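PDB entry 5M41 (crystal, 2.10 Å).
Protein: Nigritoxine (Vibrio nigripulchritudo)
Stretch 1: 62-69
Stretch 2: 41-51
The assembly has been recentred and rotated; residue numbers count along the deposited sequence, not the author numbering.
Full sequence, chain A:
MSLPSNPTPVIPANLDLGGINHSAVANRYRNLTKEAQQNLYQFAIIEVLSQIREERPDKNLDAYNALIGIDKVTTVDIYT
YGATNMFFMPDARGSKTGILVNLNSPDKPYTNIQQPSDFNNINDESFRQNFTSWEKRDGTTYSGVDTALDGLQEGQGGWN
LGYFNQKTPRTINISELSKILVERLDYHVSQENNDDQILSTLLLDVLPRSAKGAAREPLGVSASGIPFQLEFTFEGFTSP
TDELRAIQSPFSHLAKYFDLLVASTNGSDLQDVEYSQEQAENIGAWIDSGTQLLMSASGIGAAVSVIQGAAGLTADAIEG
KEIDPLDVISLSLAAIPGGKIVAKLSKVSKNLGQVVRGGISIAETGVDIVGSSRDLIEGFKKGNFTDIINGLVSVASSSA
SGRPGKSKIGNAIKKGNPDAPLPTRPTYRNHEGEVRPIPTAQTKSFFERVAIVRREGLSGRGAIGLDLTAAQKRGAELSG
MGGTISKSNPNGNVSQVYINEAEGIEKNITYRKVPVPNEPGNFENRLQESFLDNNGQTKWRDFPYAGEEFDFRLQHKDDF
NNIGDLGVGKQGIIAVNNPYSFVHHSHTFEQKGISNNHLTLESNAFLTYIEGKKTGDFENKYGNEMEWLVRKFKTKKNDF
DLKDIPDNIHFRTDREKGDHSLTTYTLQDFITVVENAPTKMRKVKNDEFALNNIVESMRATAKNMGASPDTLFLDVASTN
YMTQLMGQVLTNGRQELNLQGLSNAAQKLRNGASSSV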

# COMPACT_ATOMS: atom_id res chain seq x y z
N ASP A 62 35.31 17.35 33.53
CA ASP A 62 35.79 16.15 34.22
C ASP A 62 34.79 15.01 34.17
O ASP A 62 35.08 13.95 33.60
CB ASP A 62 36.19 16.47 35.66
CG ASP A 62 37.34 17.46 35.74
OD1 ASP A 62 38.30 17.36 34.94
OD2 ASP A 62 37.27 18.37 36.59
N ALA A 63 33.61 15.24 34.72
CA ALA A 63 32.55 14.25 34.71
C ALA A 63 32.24 13.84 33.27
O ALA A 63 32.24 12.66 32.96
CB ALA A 63 31.32 14.79 35.40
N TYR A 64 32.02 14.84 32.42
CA TYR A 64 31.83 14.67 30.96
C TYR A 64 32.87 13.72 30.34
O TYR A 64 32.52 12.71 29.75
CB TYR A 64 31.87 16.06 30.30
CG TYR A 64 31.01 16.27 29.06
CD1 TYR A 64 29.61 16.34 29.16
CD2 TYR A 64 31.59 16.45 27.80
CE1 TYR A 64 28.82 16.55 28.03
CE2 TYR A 64 30.82 16.67 26.66
CZ TYR A 64 29.44 16.71 26.77
OH TYR A 64 28.68 16.92 25.63
N ASN A 65 34.15 14.04 30.51
CA ASN A 65 35.24 13.21 29.97
C ASN A 65 35.41 11.86 30.63
O ASN A 65 35.74 10.89 29.95
CB ASN A 65 36.58 13.96 30.07
CG ASN A 65 36.63 15.19 29.19
OD1 ASN A 65 37.00 16.27 29.64
ND2 ASN A 65 36.24 15.03 27.92
N ALA A 66 35.24 11.79 31.94
CA ALA A 66 35.47 10.53 32.64
C ALA A 66 34.37 9.54 32.29
O ALA A 66 34.53 8.33 32.45
CB ALA A 66 35.53 10.74 34.13
N LEU A 67 33.24 10.09 31.84
CA LEU A 67 32.09 9.31 31.39
C LEU A 67 32.26 9.00 29.90
O LEU A 67 32.23 7.84 29.52
CB LEU A 67 30.80 10.10 31.62
CG LEU A 67 29.47 9.41 31.42
CD1 LEU A 67 29.06 8.67 32.67
CD2 LEU A 67 28.43 10.45 31.07
N ILE A 68 32.46 10.03 29.08
CA ILE A 68 32.70 9.85 27.63
C ILE A 68 34.08 9.20 27.38
O ILE A 68 34.92 9.77 26.66
CB ILE A 68 32.57 11.19 26.83
CG1 ILE A 68 31.19 11.83 27.06
CG2 ILE A 68 32.83 10.97 25.34
CD1 ILE A 68 31.03 13.24 26.50
N GLY A 69 34.31 8.02 27.98
CA GLY A 69 35.56 7.25 27.81
C GLY A 69 36.87 8.00 28.02
O GLY A 69 37.53 8.42 27.06
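Stretch 2 (41-51) YQFAIIEVLSQ

Residues 41-51 form an unbroken segment of a longer α-helix, with phi/psi values in the helical region throughout and regular i to i+4 backbone hydrogen bonds from Ile 45 N to Tyr 41 O (2.9 Å) through Gln 51 N to Glu 47 O (3.1 Å). This helix runs nearly antiparallel to helix 62-67 of the same chain: the N-to-C directions differ by 158°, with a signed crossing angle of -158°, and the axes approach to 9.8 Å. The register is set by Tyr 64 and Leu 49, whose CA atoms lie 6.4 Å apart. Because the directions are opposed, the C-terminal part of stretch 2, at Leu 49 and Ser 50, meets Ala 63 and Tyr 64, whereas Gln 42 and Ile 45 lie against Leu 67. Together the two stretches bury 421 Å².

Apolar packing dominates the contact, and Leu 67 is its centre. Its CA-to-CB bond points toward stretch 2, and its side chain sits as a knob in a hole formed by Gln 42, Ile 45, Ile 46 and Leu 49, residues that one face of a helix brings together. Leu 67 CD2 lies 3.6 Å from Ile 45 CG2, 3.6 Å from Ile 46 CG1 and 3.9 Å from Leu 49 CD1. Leu 49, with an m,t rotamer, also extends its CD1 to 4.0 Å from Ala 63 CB; the same methyl also approaches the backbone, where Leu 49 CD1 is 3.7 Å from Tyr 64 N. Just beyond the first helix, Ile 68 adds a looser contact, its CG1 lying 4.1 Å from Ile 46 CD1, although the residue is poorly ordered.

Tyr 64 combines apolar and polar contacts. Its CA-to-CB bond points sideways, but the ring reaches stretch 2 and presents its edge to it: CD1 lies 3.9 Å from Leu 49 CB, and CE1 lies 3.9 Å from Ile 46 CG2 and 3.8 Å from Ile 46 O. Ser 50 OG approaches the same edge, 3.1 Å from Tyr 64 CE1, and forms a weak hydrogen bond with Tyr 64 OH at 3.3 Å, the only hydrogen bond between the stretches. The same serine OG is 3.0 Å from Ile 46 O, one turn earlier in its own helix.

A further polar atom borders the leucine pocket. Gln 42 OE1 lies 3.4 Å from Leu 67 CD1, a van der Waals contact, while its hydrogen-bonding need is met elsewhere in the structure.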

# COMPACT_ATOMS: atom_id res chain seq x y z
N TYR A 41 20.91 5.13 29.28
CA TYR A 41 21.14 5.91 30.51
C TYR A 41 22.36 6.82 30.37
O TYR A 41 22.35 7.98 30.81
CB TYR A 41 21.27 5.00 31.72
CG TYR A 41 19.95 4.89 32.49
CD1 TYR A 41 19.46 5.97 33.22
CD2 TYR A 41 19.19 3.72 32.46
CE1 TYR A 41 18.26 5.89 33.91
CE2 TYR A 41 17.98 3.63 33.16
CZ TYR A 41 17.53 4.72 33.89
OH TYR A 41 16.34 4.64 34.62
N GLN A 42 23.40 6.28 29.71
CA GLN A 42 24.63 7.01 29.53
C GLN A 42 24.38 8.31 28.78
O GLN A 42 24.91 9.35 29.17
CB GLN A 42 25.63 6.15 28.77
CG GLN A 42 26.97 6.79 28.55
CD GLN A 42 27.96 6.34 29.57
OE1 GLN A 42 27.64 6.22 30.76
NE2 GLN A 42 29.18 6.08 29.13
N PHE A 43 23.59 8.25 27.70
CA PHE A 43 23.26 9.46 26.93
C PHE A 43 22.42 10.46 27.72
O PHE A 43 22.63 11.66 27.58
CB PHE A 43 22.53 9.11 25.62
CG PHE A 43 23.44 8.57 24.53
CD1 PHE A 43 24.59 9.27 24.15
CD2 PHE A 43 23.10 7.40 23.85
CE1 PHE A 43 25.43 8.79 23.13
CE2 PHE A 43 23.93 6.92 22.82
CZ PHE A 43 25.10 7.61 22.47
N ALA A 44 21.45 9.96 28.51
CA ALA A 44 20.71 10.81 29.46
C ALA A 44 21.64 11.56 30.43
O ALA A 44 21.48 12.77 30.66
CB ALA A 44 19.68 9.99 30.24
N ILE A 45 22.59 10.84 31.02
CA ILE A 45 23.59 11.44 31.90
C ILE A 45 24.37 12.53 31.16
O ILE A 45 24.50 13.66 31.66
CB ILE A 45 24.56 10.40 32.48
CG1 ILE A 45 23.81 9.41 33.37
CG2 ILE A 45 25.64 11.07 33.34
CD1 ILE A 45 24.60 8.13 33.64
N ILE A 46 24.90 12.18 29.99
CA ILE A 46 25.60 13.15 29.13
C ILE A 46 24.76 14.42 28.93
O ILE A 46 25.28 15.53 29.08
CB ILE A 46 25.99 12.56 27.77
CG1 ILE A 46 27.17 11.57 27.93
CG2 ILE A 46 26.44 13.67 26.83
CD1 ILE A 46 27.31 10.56 26.80
N GLU A 47 23.48 14.26 28.61
CA GLU A 47 22.64 15.43 28.44
C GLU A 47 22.62 16.30 29.70
O GLU A 47 22.71 17.53 29.62
CB GLU A 47 21.23 15.05 27.98
CG GLU A 47 20.24 16.19 27.86
CD GLU A 47 20.64 17.28 26.85
OE1 GLU A 47 21.53 17.07 26.00
OE2 GLU A 47 20.04 18.36 26.92
N VAL A 48 22.49 15.68 30.87
CA VAL A 48 22.35 16.44 32.11
C VAL A 48 23.68 17.11 32.48
O VAL A 48 23.70 18.27 32.89
CB VAL A 48 21.72 15.60 33.25
CG1 VAL A 48 21.72 16.35 34.58
CG2 VAL A 48 20.31 15.18 32.87
N LEU A 49 24.79 16.39 32.30
CA LEU A 49 26.10 17.01 32.46
C LEU A 49 26.28 18.23 31.54
O LEU A 49 26.80 19.24 32.01
CB LEU A 49 27.24 16.01 32.28
CG LEU A 49 27.28 14.79 33.19
CD1 LEU A 49 28.45 13.91 32.80
CD2 LEU A 49 27.38 15.19 34.66
N SER A 50 25.86 18.16 30.27
CA SER A 50 25.94 19.32 29.37
C SER A 50 25.18 20.51 29.93
O SER A 50 25.64 21.65 29.87
CB SER A 50 25.40 19.03 27.97
OG SER A 50 26.08 17.92 27.40
N GLN A 51 24.01 20.24 30.49
CA GLN A 51 23.21 21.30 31.07
C GLN A 51 23.88 21.89 32.31
O GLN A 51 23.92 23.12 32.48
CB GLN A 51 21.78 20.84 31.33
CG GLN A 51 20.86 21.96 31.79
CD GLN A 51 19.43 21.52 32.02
OE1 GLN A 51 18.60 22.30 32.53
NE2 GLN A 51 19.12 20.28 31.68